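Local structure of YghZ aldo-keto reductase (Escherichia coli, 3N6Q) at residues 3-8 / 86-91; 44-49 / 81-86; 194-197 / 203-206; 207-212 / 292-297. The protein is a probable NADPH-dependent oxidoreductase of the aldo/keto reductase family, built as a TIM barrel and expected to reduce aldehydes or ketones to alcohols. All coordinates share one frame; numbering follows the deposited sequence. Where two conformers were deposited one is given.

Contact 1 of 4, residues 3-8 / 86-91; sequences WLANPE and AAYRDE
Tyr-88 drives its phenol ring against Ala-5, fixing the N-terminal arm of this TIM barrel to the loop that runs from helix 72-84 into strand 93-98. The tight part is small. Ala-5 N donates to Tyr-88 OH over 3.0 Å, and an N-H...O angle of 172° shows that the bond is almost straight. The methyl follows the amide to the same target: Ala-5 CB lies 3.6 Å from Tyr-88 CZ, approaching the ring obliquely. The phenol thus accepts a bond at its oxygen while its outer carbons rest on a buried alanine. CG of Tyr-88 stands anti to its own carbonyl carbon (chi1 -66°), and from there the ring reaches across to the arm. The ring of Phe-53, on helix 42-54, also meets it, and Ala-5 touches the same phenylalanine.

Contact is looser on the N-terminal side of Ala-5. Leu-4, exposed, lies near through its backbone, with CA 3.8 Å from Tyr-88 OH, and through one branch tip, CD1, at 4.0 Å. Trp-3, partly exposed, crosses the phenol at about a right angle, and its CZ3 comes no closer than 4.1 Å to Tyr-88 CE2; a cation-pi contact with Arg-50 holds the indole from helix 42-54. Further along the arm the chain leaves Tyr-88 altogether and turns on itself in an Asx turn, in which Glu-8 N meets Asn-6 OD1 at 2.9 Å from well above the carbonyl plane.

Contact 2 of 4, residues 44-49 / 81-86; sequences SQRAIL and LREDFA. With MG (magnesium ion), chain J.
Arg-46 supplies the ionic part of the contact, meeting Glu-83 at the NH1/NH2 end and Asp-84 on the NH1 side toward its own CD, both near the guanidinium plane. Its grip on Glu-83 is end-on and forked: Arg-46 NH1 (2.9 Å) and Arg-46 NH2 (3.0 Å) both donate to Glu-83 OE1, with guanidinium and carboxylate only 10° from coplanar. NH2 uses the syn lone pair, whereas NH1 arrives nearly along the C-O axis. Asp-84 is held differently. Arg-46 NH1 gives its second bond to Asp-84 OD2 at 3.0 Å, from above a carboxylate turned 67° from the guanidinium, and a salt bridge to Arg-50 gives the same oxygen a further cationic partner. Glu-43 pairs with Arg-46 NH2 in turn. The arginine chain, bent at chi3 (-40°), brings its head round to both acids.

These groups join helix 42-54 to helix 72-84, neighbours in the outer helical layer of the TIM barrel.

One water adds a polar link: it donates to Arg-46 O at 3.2 Å and to Asp-84 OD2 at 3.0 Å. The apolar part belongs to Leu-49 and Phe-85, where Leu-49 CB touches Phe-85 CE2 at 3.9 Å and Leu-49 O faces the ring edge near CZ. As for metal coordination, Glu-83 OE2 is modelled 1.8 Å from a magnesium ion, a length short enough to leave its exact geometry doubtful.

Contact 3 of 4, residues 194-197 / 203-206; sequences PSYN and VDKS
The backbones of Tyr-196 and Val-203 approach to 6.7 Å between their CA atoms, the first in an extended loop and the second in a short helix, and one water spans the gap by donating to Ser-195 O at 2.9 Å and accepting from Val-203 N at 3.0 Å. Val-203 is the apolar centre, each of its two methyls having its own partner. CG2 sits almost exactly over the middle of the Tyr-196 ring, 3.4 Å from the centroid and 6° off the ring normal, a clear CH-pi contact on one face. To put it there, the valine places CG2 in the crowded position between its backbone N and carbonyl carbon, which leaves CG1 for the proline: Pro-194 CB is 3.4 Å from Val-203 CG1, tighter than normal carbon packing. The tyrosine contributes its own torsion, with CG anti to N (chi1 -172°), which swings the ring across Val-203 and carries its hydroxyl to Asp-204.

There Tyr-196 OH meets the carboxylate of Asp-204, whose plane stands 81° from the ring. Tyr-196 OH is 2.6 Å from Asp-204 OD1 and makes a weak hydrogen bond to Asp-204 OD2 at 3.0 Å. Asp-204 was modelled in two conformers, so this polar end is less certain than the CH-pi contact. Trp-288 and Leu-289, of helix 281-289, also touch the tyrosine. Such packing closes the turn from strand 191-193 into helix 202-205, a beta-to-alpha connection of the TIM barrel.

Contact 4 of 4, residues 207-212 / 292-297; sequences GLLDTL and DDRVTS
The guanidinium of Arg-294 lays one face on Leu-209, whose CB stands 3.5 Å above the plane, offset toward the rim near NH2. At the edge, close to that plane, is Asp-210; its OD1 remains 4.2 Å from Arg-294 NH2, beyond salt-bridge range, and the two planar groups are inclined by 51°. Opposite charge may therefore bias the position of the arginine head without bonding it. The rest of the arginine packs on the leucine too: Leu-209 CD1 reaches Arg-294 CB at 3.6 Å, while the other branch, CD2, lies 3.9 Å from Arg-294 O. Bends at chi2 (-77°) and chi3 fold the chain over Leu-209 rather than letting it run straight out. Its backbone is held locally, since Arg-294 N donates to Asp-292 OD1 at 3.1 Å in an Asx turn. Gly-207, with positive phi, is the N-cap just before helix 208-214. The contact thus seats the first turn of an outer-layer helix on the loop leading into strand 297-300, an alpha-to-beta loop of the TIM barrel.

How the contacts relate
The four contacts form two pairs on the TIM barrel. Contacts 1 and 2 share Ala-86, drawing on the end of helix 72-84 and the loop after it, and touch through Trp-3; contacts 3 and 4 use the successive helices 202-205 and 208-214, probably joined by a hydrogen bond from Leu-209 N to Val-203 O. The centres of contacts 2 and 3 are about 32 Å apart. Both are largely buried, but the ionic part of contact 2 reaches its exposed side while Leu-49 and Phe-85 are buried; contact 3 relies on aliphatic-aromatic packing. Contacts 1 and 4 are only partly buried: one has a single hydrogen bond beside alanine and indole contacts on a phenol, the other an arginine lying over a leucine.

Contact 1 of 4, residues 3-8 / 86-91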
loop_
_atom_site.group_PDB
_atom_site.type_symbol
_atom_site.label_atom_id
_atom_site.label_comp_id
_atom_site.label_asym_id
_atom_site.label_seq_id
_atom_site.Cartn_x
_atom_site.Cartn_y
_atom_site.Cartn_z
ATOM N N TRP B 3 35.678 10.847 -1.984
ATOM C CA TRP B 3 35.567 11.962 -2.934
ATOM C C TRP B 3 34.675 13.047 -2.350
ATOM O O TRP B 3 33.563 12.768 -1.891
ATOM C CB TRP B 3 35.051 11.486 -4.308
ATOM C CG TRP B 3 34.829 12.634 -5.263
ATOM C CD1 TRP B 3 35.775 13.503 -5.762
ATOM C CD2 TRP B 3 33.574 13.090 -5.748
ATOM N NE1 TRP B 3 35.171 14.453 -6.569
ATOM C CE2 TRP B 3 33.815 14.261 -6.522
ATOM C CE3 TRP B 3 32.258 12.634 -5.598
ATOM C CZ2 TRP B 3 32.792 14.932 -7.220
ATOM C CZ3 TRP B 3 31.226 13.326 -6.285
ATOM C CH2 TRP B 3 31.522 14.456 -7.096
ATOM N N LEU B 4 35.152 14.292 -2.375
ATOM C CA LEU B 4 34.396 15.404 -1.819
ATOM C C LEU B 4 33.935 16.341 -2.961
ATOM O O LEU B 4 34.739 16.802 -3.782
ATOM C CB LEU B 4 35.236 16.136 -0.745
ATOM C CG LEU B 4 34.731 17.369 -0.009
ATOM C CD1 LEU B 4 33.536 17.032 0.904
ATOM C CD2 LEU B 4 35.886 17.934 0.860
ATOM N N ALA B 5 32.627 16.458 -3.128
ATOM C CA ALA B 5 32.089 17.219 -4.249
ATOM C C ALA B 5 32.434 18.709 -3.997
ATOM O O ALA B 5 32.620 19.121 -2.862
ATOM C CB ALA B 5 30.555 17.029 -4.335
ATOM N N ASN B 6 32.522 19.466 -5.074
ATOM C CA ASN B 6 32.794 20.922 -5.024
ATOM C C ASN B 6 31.857 21.628 -4.056
ATOM O O ASN B 6 30.628 21.592 -4.192
ATOM C CB ASN B 6 32.716 21.466 -6.453
ATOM C CG ASN B 6 32.725 22.988 -6.507
ATOM O OD1 ASN B 6 33.233 23.630 -5.602
ATOM N ND2 ASN B 6 32.128 23.560 -7.561
ATOM N N PRO B 7 32.425 22.280 -3.024
ATOM C CA PRO B 7 31.550 22.901 -2.034
ATOM C C PRO B 7 30.756 24.045 -2.615
ATOM O O PRO B 7 29.719 24.364 -2.073
ATOM C CB PRO B 7 32.515 23.440 -0.943
ATOM C CG PRO B 7 33.851 22.937 -1.306
ATOM C CD PRO B 7 33.852 22.262 -2.624
ATOM N N GLU B 8 31.188 24.560 -3.765
ATOM C CA GLU B 8 30.558 25.692 -4.438
ATOM C C GLU B 8 29.611 25.251 -5.569
ATOM O O GLU B 8 29.082 26.098 -6.311
ATOM C CB GLU B 8 31.661 26.601 -5.044
ATOM C CG GLU B 8 32.599 27.255 -3.982
ATOM C CD GLU B 8 31.808 27.867 -2.835
ATOM O OE1 GLU B 8 30.837 28.601 -3.117
ATOM O OE2 GLU B 8 32.109 27.575 -1.646
ATOM N N ALA B 86 27.584 7.854 -2.430
ATOM C CA ALA B 86 26.851 7.311 -1.275
ATOM C C ALA B 86 26.345 8.354 -0.307
ATOM O O ALA B 86 25.295 8.172 0.307
ATOM C CB ALA B 86 27.699 6.256 -0.529
ATOM N N ALA B 87 27.042 9.460 -0.144
ATOM C CA ALA B 87 26.532 10.464 0.753
ATOM C C ALA B 87 25.629 11.473 0.029
ATOM O O ALA B 87 25.134 12.404 0.663
ATOM C CB ALA B 87 27.676 11.189 1.453
ATOM N N TYR B 88 25.467 11.327 -1.290
ATOM C CA TYR B 88 24.858 12.440 -2.062
ATOM C C TYR B 88 23.571 12.013 -2.771
ATOM O O TYR B 88 23.052 12.781 -3.590
ATOM C CB TYR B 88 25.805 12.946 -3.152
ATOM C CG TYR B 88 27.079 13.598 -2.614
ATOM C CD1 TYR B 88 27.015 14.678 -1.722
ATOM C CD2 TYR B 88 28.323 13.153 -3.047
ATOM C CE1 TYR B 88 28.199 15.271 -1.219
ATOM C CE2 TYR B 88 29.515 13.739 -2.562
ATOM C CZ TYR B 88 29.437 14.804 -1.683
ATOM O OH TYR B 88 30.618 15.363 -1.230
ATOM N N ARG B 89 23.080 10.788 -2.536
ATOM C CA ARG B 89 21.900 10.363 -3.308
ATOM C C ARG B 89 20.715 11.302 -3.168
ATOM O O ARG B 89 19.927 11.489 -4.138
ATOM C CB ARG B 89 21.490 8.908 -2.980
ATOM C CG ARG B 89 20.501 8.355 -3.978
ATOM C CD ARG B 89 19.070 8.491 -3.453
ATOM N NE ARG B 89 18.049 7.999 -4.404
ATOM C CZ ARG B 89 17.530 8.691 -5.428
ATOM N NH1 ARG B 89 18.013 9.920 -5.769
ATOM N NH2 ARG B 89 16.550 8.138 -6.179
ATOM N N ASP B 90 20.502 11.843 -1.965
ATOM C CA ASP B 90 19.322 12.675 -1.726
ATOM C C ASP B 90 19.464 14.107 -2.308
ATOM O O ASP B 90 18.504 14.889 -2.245
ATOM C CB ASP B 90 18.948 12.718 -0.222
ATOM C CG ASP B 90 18.532 11.302 0.313
ATOM O OD1 ASP B 90 18.201 10.398 -0.527
ATOM O OD2 ASP B 90 18.399 11.150 1.535
ATOM N N GLU B 91 20.611 14.379 -2.890
ATOM C CA GLU B 91 20.841 15.603 -3.666
ATOM C C GLU B 91 20.650 15.377 -5.179
ATOM O O GLU B 91 20.937 16.291 -5.967
ATOM C CB GLU B 91 22.269 16.102 -3.379
ATOM C CG GLU B 91 22.323 16.706 -1.974
ATOM C CD GLU B 91 23.722 17.037 -1.522
ATOM O OE1 GLU B 91 24.425 17.799 -2.198
ATOM O OE2 GLU B 91 24.098 16.570 -0.435
#

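Contact 2 of 4, residues 44-49 / 81-86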
loop_
_atom_site.group_PDB
_atom_site.type_symbol
_atom_site.label_atom_id
_atom_site.label_comp_id
_atom_site.label_asym_id
_atom_site.label_seq_id
_atom_site.Cartn_x
_atom_site.Cartn_y
_atom_site.Cartn_z
ATOM N N SER B 44 36.379 6.996 -17.514
ATOM C CA SER B 44 35.808 8.104 -18.312
ATOM C C SER B 44 34.445 8.490 -17.805
ATOM O O SER B 44 34.124 9.679 -17.679
ATOM C CB SER B 44 35.675 7.689 -19.775
ATOM O OG SER B 44 36.957 7.348 -20.292
ATOM N N GLN B 45 33.599 7.482 -17.570
ATOM C CA GLN B 45 32.288 7.723 -16.942
ATOM C C GLN B 45 32.399 8.456 -15.594
ATOM O O GLN B 45 31.617 9.351 -15.272
ATOM C CB GLN B 45 31.550 6.375 -16.791
ATOM C CG GLN B 45 31.422 5.557 -18.064
ATOM C CD GLN B 45 30.637 4.281 -17.774
ATOM O OE1 GLN B 45 29.775 4.276 -16.887
ATOM N NE2 GLN B 45 30.931 3.215 -18.484
ATOM N N ARG B 46 33.355 8.052 -14.753
ATOM C CA ARG B 46 33.444 8.592 -13.426
ATOM C C ARG B 46 33.745 10.087 -13.502
ATOM O O ARG B 46 33.205 10.869 -12.720
ATOM C CB ARG B 46 34.615 7.912 -12.641
ATOM C CG ARG B 46 34.784 8.536 -11.263
ATOM C CD ARG B 46 36.055 7.992 -10.541
ATOM N NE ARG B 46 36.229 6.564 -10.771
ATOM C CZ ARG B 46 35.615 5.620 -10.079
ATOM N NH1 ARG B 46 34.744 5.946 -9.113
ATOM N NH2 ARG B 46 35.891 4.343 -10.366
ATOM N N ALA B 47 34.622 10.452 -14.415
ATOM C CA ALA B 47 35.055 11.865 -14.560
ATOM C C ALA B 47 33.873 12.749 -14.987
ATOM O O ALA B 47 33.703 13.900 -14.449
ATOM C CB ALA B 47 36.160 11.961 -15.562
ATOM N N ILE B 48 33.083 12.234 -15.938
ATOM C CA ILE B 48 31.829 12.874 -16.351
ATOM C C ILE B 48 30.841 13.101 -15.204
ATOM O O ILE B 48 30.325 14.236 -15.031
ATOM C CB ILE B 48 31.162 12.212 -17.587
ATOM C CG1 ILE B 48 32.126 12.131 -18.809
ATOM C CG2 ILE B 48 29.820 12.966 -17.888
ATOM C CD1 ILE B 48 31.806 11.058 -19.864
ATOM N N LEU B 49 30.494 12.065 -14.411
ATOM C CA LEU B 49 29.532 12.279 -13.318
ATOM C C LEU B 49 30.029 13.253 -12.296
ATOM O O LEU B 49 29.233 14.031 -11.671
ATOM C CB LEU B 49 29.152 10.943 -12.609
ATOM C CG LEU B 49 28.545 9.894 -13.571
ATOM C CD1 LEU B 49 28.172 8.594 -12.792
ATOM C CD2 LEU B 49 27.235 10.425 -14.201
ATOM N N LEU B 81 27.501 5.361 -8.331
ATOM C CA LEU B 81 26.715 5.927 -7.230
ATOM C C LEU B 81 27.216 5.375 -5.905
ATOM O O LEU B 81 27.373 6.126 -4.923
ATOM C CB LEU B 81 25.236 5.587 -7.339
ATOM C CG LEU B 81 24.182 6.272 -8.191
ATOM C CD1 LEU B 81 22.788 5.842 -7.569
ATOM C CD2 LEU B 81 24.401 7.818 -8.136
ATOM N N ARG B 82 27.417 4.054 -5.860
ATOM C CA ARG B 82 27.904 3.415 -4.638
ATOM C C ARG B 82 29.322 3.867 -4.309
ATOM O O ARG B 82 29.643 4.080 -3.142
ATOM C CB ARG B 82 27.818 1.873 -4.716
ATOM C CG ARG B 82 26.403 1.349 -4.527
ATOM C CD ARG B 82 26.284 -0.202 -4.638
ATOM N NE ARG B 82 26.922 -0.752 -5.834
ATOM C CZ ARG B 82 26.262 -1.158 -6.916
ATOM N NH1 ARG B 82 24.943 -1.113 -6.969
ATOM N NH2 ARG B 82 26.925 -1.641 -7.934
ATOM N N GLU B 83 30.184 3.999 -5.314
ATOM C CA GLU B 83 31.598 4.338 -5.068
ATOM C C GLU B 83 31.772 5.812 -4.671
ATOM O O GLU B 83 32.451 6.123 -3.668
ATOM C CB GLU B 83 32.504 4.008 -6.267
ATOM C CG GLU B 83 32.899 2.494 -6.401
ATOM C CD GLU B 83 33.967 2.237 -7.449
ATOM O OE1 GLU B 83 34.409 3.221 -8.066
ATOM O OE2 GLU B 83 34.462 1.060 -7.597
ATOM N N ASP B 84 31.076 6.719 -5.379
ATOM C CA ASP B 84 31.369 8.160 -5.260
ATOM C C ASP B 84 30.221 8.999 -4.699
ATOM O O ASP B 84 30.438 10.162 -4.309
ATOM C CB ASP B 84 31.746 8.713 -6.628
ATOM C CG ASP B 84 33.134 8.282 -7.089
ATOM O OD1 ASP B 84 33.966 7.824 -6.261
ATOM O OD2 ASP B 84 33.414 8.486 -8.286
ATOM N N PHE B 85 28.991 8.473 -4.743
ATOM C CA PHE B 85 27.838 9.288 -4.407
ATOM C C PHE B 85 27.012 8.719 -3.262
ATOM O O PHE B 85 25.912 9.139 -3.082
ATOM C CB PHE B 85 26.937 9.534 -5.646
ATOM C CG PHE B 85 27.579 10.359 -6.720
ATOM C CD1 PHE B 85 27.248 11.710 -6.845
ATOM C CD2 PHE B 85 28.366 9.768 -7.695
ATOM C CE1 PHE B 85 27.793 12.469 -7.864
ATOM C CE2 PHE B 85 28.912 10.494 -8.731
ATOM C CZ PHE B 85 28.657 11.875 -8.793
ATOM N N ALA B 86 27.584 7.854 -2.430
ATOM C CA ALA B 86 26.851 7.311 -1.275
ATOM C C ALA B 86 26.345 8.354 -0.307
ATOM O O ALA B 86 25.295 8.172 0.307
ATOM C CB ALA B 86 27.699 6.256 -0.529
HETATM MG MG MG J . 35.998 0.582 -8.472
HETATM O O HOH W 1 31.539 9.114 -10.584
#

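Contact 3 of 4, residues 194-197 / 203-206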
loop_
_atom_site.group_PDB
_atom_site.type_symbol
_atom_site.label_atom_id
_atom_site.label_comp_id
_atom_site.label_asym_id
_atom_site.label_seq_id
_atom_site.Cartn_x
_atom_site.Cartn_y
_atom_site.Cartn_z
ATOM N N PRO B 194 10.356 15.613 -24.727
ATOM C CA PRO B 194 10.298 15.550 -26.201
ATOM C C PRO B 194 11.681 15.761 -26.795
ATOM O O PRO B 194 12.578 16.339 -26.164
ATOM C CB PRO B 194 9.374 16.736 -26.556
ATOM C CG PRO B 194 9.816 17.804 -25.523
ATOM C CD PRO B 194 10.048 16.971 -24.212
ATOM N N SER B 195 11.886 15.340 -28.031
ATOM C CA SER B 195 13.063 15.793 -28.748
ATOM C C SER B 195 12.703 17.215 -29.147
ATOM O O SER B 195 11.650 17.412 -29.761
ATOM C CB SER B 195 13.234 14.986 -30.061
ATOM O OG SER B 195 13.659 13.662 -29.740
ATOM N N TYR B 196 13.643 18.140 -28.970
ATOM C CA TYR B 196 13.338 19.589 -29.158
ATOM C C TYR B 196 14.650 20.340 -29.291
ATOM O O TYR B 196 15.540 20.196 -28.459
ATOM C CB TYR B 196 12.584 20.092 -27.918
ATOM C CG TYR B 196 12.058 21.510 -28.073
ATOM C CD1 TYR B 196 11.911 22.083 -29.338
ATOM C CD2 TYR B 196 11.813 22.286 -26.951
ATOM C CE1 TYR B 196 11.356 23.389 -29.474
ATOM C CE2 TYR B 196 11.344 23.605 -27.080
ATOM C CZ TYR B 196 11.089 24.121 -28.329
ATOM O OH TYR B 196 10.587 25.426 -28.440
ATOM N N ASN B 197 14.839 21.040 -30.411
ATOM C CA ASN B 197 16.041 21.831 -30.590
ATOM C C ASN B 197 15.765 22.859 -31.695
ATOM O O ASN B 197 14.651 22.937 -32.255
ATOM C CB ASN B 197 17.248 20.930 -30.987
ATOM C CG ASN B 197 16.954 20.004 -32.189
ATOM O OD1 ASN B 197 16.759 20.459 -33.309
ATOM N ND2 ASN B 197 16.997 18.682 -31.952
ATOM N N VAL B 203 7.402 20.333 -31.079
ATOM C CA VAL B 203 6.704 20.624 -29.837
ATOM C C VAL B 203 5.964 21.980 -29.921
ATOM O O VAL B 203 4.912 22.172 -29.327
ATOM C CB VAL B 203 7.607 20.623 -28.567
ATOM C CG1 VAL B 203 8.445 19.350 -28.450
ATOM C CG2 VAL B 203 8.424 21.784 -28.514
ATOM N N ASP B 204 6.555 22.902 -30.636
ATOM C CA ASP B 204 5.999 24.255 -30.838
ATOM C C ASP B 204 4.773 24.144 -31.766
ATOM O O ASP B 204 3.608 24.429 -31.394
ATOM C CB ASP B 204 7.090 25.161 -31.496
ATOM C CG ASP B 204 8.275 25.512 -30.540
ATOM O OD1 ASP B 204 8.233 25.086 -29.375
ATOM O OD2 ASP B 204 9.251 26.229 -30.946
ATOM N N LYS B 205 5.030 23.624 -32.949
ATOM C CA LYS B 205 4.039 23.542 -33.993
ATOM C C LYS B 205 2.851 22.659 -33.640
ATOM O O LYS B 205 1.717 22.907 -34.087
ATOM C CB LYS B 205 4.742 23.046 -35.264
ATOM C CG LYS B 205 3.905 22.199 -36.207
ATOM C CD LYS B 205 4.726 21.722 -37.414
ATOM C CE LYS B 205 3.817 21.326 -38.590
ATOM N NZ LYS B 205 4.576 21.153 -39.870
ATOM N N SER B 206 3.085 21.590 -32.863
ATOM C CA SER B 206 1.999 20.673 -32.566
ATOM C C SER B 206 0.977 21.187 -31.593
ATOM O O SER B 206 -0.116 20.622 -31.494
ATOM C CB SER B 206 2.527 19.359 -31.972
ATOM O OG SER B 206 3.177 19.649 -30.734
HETATM O O HOH W 2 10.274 19.561 -31.069
#

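Contact 4 of 4, residues 207-212 / 292-297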
loop_
_atom_site.group_PDB
_atom_site.type_symbol
_atom_site.label_atom_id
_atom_site.label_comp_id
_atom_site.label_asym_id
_atom_site.label_seq_id
_atom_site.Cartn_x
_atom_site.Cartn_y
_atom_site.Cartn_z
ATOM N N GLY B 207 1.362 22.124 -30.762
ATOM C CA GLY B 207 0.526 22.438 -29.625
ATOM C C GLY B 207 1.005 21.824 -28.318
ATOM O O GLY B 207 0.389 22.051 -27.258
ATOM N N LEU B 208 2.041 20.978 -28.366
ATOM C CA LEU B 208 2.567 20.421 -27.072
ATOM C C LEU B 208 2.892 21.454 -25.977
ATOM O O LEU B 208 2.474 21.338 -24.788
ATOM C CB LEU B 208 3.775 19.488 -27.285
ATOM C CG LEU B 208 4.057 18.709 -25.984
ATOM C CD1 LEU B 208 2.890 17.743 -25.564
ATOM C CD2 LEU B 208 5.369 17.955 -26.103
ATOM N N LEU B 209 3.578 22.515 -26.359
ATOM C CA LEU B 209 3.932 23.492 -25.344
ATOM C C LEU B 209 2.668 24.145 -24.696
ATOM O O LEU B 209 2.672 24.379 -23.507
ATOM C CB LEU B 209 4.976 24.525 -25.853
ATOM C CG LEU B 209 6.466 24.049 -25.946
ATOM C CD1 LEU B 209 7.446 25.203 -26.013
ATOM C CD2 LEU B 209 6.893 23.157 -24.766
ATOM N N ASP B 210 1.567 24.248 -25.430
ATOM C CA ASP B 210 0.290 24.764 -24.863
ATOM C C ASP B 210 -0.191 23.705 -23.828
ATOM O O ASP B 210 -0.618 24.048 -22.740
ATOM C CB ASP B 210 -0.845 24.879 -25.948
ATOM C CG ASP B 210 -0.553 25.911 -27.073
ATOM O OD1 ASP B 210 -0.041 26.965 -26.701
ATOM O OD2 ASP B 210 -0.846 25.655 -28.320
ATOM N N THR B 211 -0.244 22.435 -24.241
ATOM C CA THR B 211 -0.724 21.330 -23.367
ATOM C C THR B 211 0.096 21.306 -22.048
ATOM O O THR B 211 -0.476 21.234 -20.943
ATOM C CB THR B 211 -0.652 19.990 -24.114
ATOM O OG1 THR B 211 -1.436 20.090 -25.312
ATOM C CG2 THR B 211 -1.266 18.846 -23.266
ATOM N N LEU B 212 1.413 21.429 -22.149
ATOM C CA LEU B 212 2.281 21.321 -20.946
ATOM C C LEU B 212 2.009 22.497 -20.007
ATOM O O LEU B 212 1.760 22.338 -18.799
ATOM C CB LEU B 212 3.783 21.249 -21.327
ATOM C CG LEU B 212 4.172 20.059 -22.236
ATOM C CD1 LEU B 212 5.695 20.017 -22.359
ATOM C CD2 LEU B 212 3.614 18.687 -21.606
ATOM N N ASP B 292 13.422 31.289 -22.589
ATOM C CA ASP B 292 12.228 31.629 -21.842
ATOM C C ASP B 292 11.826 30.428 -20.959
ATOM O O ASP B 292 12.579 29.445 -20.822
ATOM C CB ASP B 292 11.098 31.981 -22.814
ATOM C CG ASP B 292 10.781 30.831 -23.790
ATOM O OD1 ASP B 292 10.926 29.606 -23.432
ATOM O OD2 ASP B 292 10.374 31.172 -24.934
ATOM N N ASP B 293 10.610 30.442 -20.430
ATOM C CA ASP B 293 10.364 29.518 -19.347
ATOM C C ASP B 293 9.592 28.311 -19.817
ATOM O O ASP B 293 9.080 27.583 -19.007
ATOM C CB ASP B 293 9.688 30.214 -18.171
ATOM C CG ASP B 293 8.269 30.614 -18.473
ATOM O OD1 ASP B 293 7.757 30.309 -19.591
ATOM O OD2 ASP B 293 7.643 31.244 -17.569
ATOM N N ARG B 294 9.573 28.087 -21.128
ATOM C CA ARG B 294 8.809 26.988 -21.751
ATOM C C ARG B 294 9.572 25.653 -21.608
ATOM O O ARG B 294 9.028 24.550 -21.879
ATOM C CB ARG B 294 8.646 27.271 -23.257
ATOM C CG ARG B 294 7.946 28.629 -23.555
ATOM C CD ARG B 294 6.400 28.551 -23.334
ATOM N NE ARG B 294 5.712 28.402 -24.604
ATOM C CZ ARG B 294 4.440 28.025 -24.766
ATOM N NH1 ARG B 294 3.636 27.801 -23.738
ATOM N NH2 ARG B 294 3.959 27.879 -26.002
ATOM N N VAL B 295 10.846 25.757 -21.272
ATOM C CA VAL B 295 11.687 24.571 -21.185
ATOM C C VAL B 295 12.245 24.553 -19.778
ATOM O O VAL B 295 12.831 25.547 -19.318
ATOM C CB VAL B 295 12.785 24.610 -22.257
ATOM C CG1 VAL B 295 13.897 23.527 -22.013
ATOM C CG2 VAL B 295 12.183 24.381 -23.646
ATOM N N THR B 296 12.058 23.441 -19.065
ATOM C CA THR B 296 12.624 23.300 -17.713
ATOM C C THR B 296 14.131 23.015 -17.702
ATOM O O THR B 296 14.886 23.519 -16.826
ATOM C CB THR B 296 11.896 22.095 -16.982
ATOM O OG1 THR B 296 10.483 22.215 -17.170
ATOM C CG2 THR B 296 12.217 22.086 -15.517
ATOM N N SER B 297 14.597 22.228 -18.668
ATOM C CA SER B 297 15.996 21.774 -18.682
ATOM C C SER B 297 16.322 21.276 -20.074
ATOM O O SER B 297 15.397 20.933 -20.872
ATOM C CB SER B 297 16.169 20.644 -17.599
ATOM O OG SER B 297 17.557 20.308 -17.471
#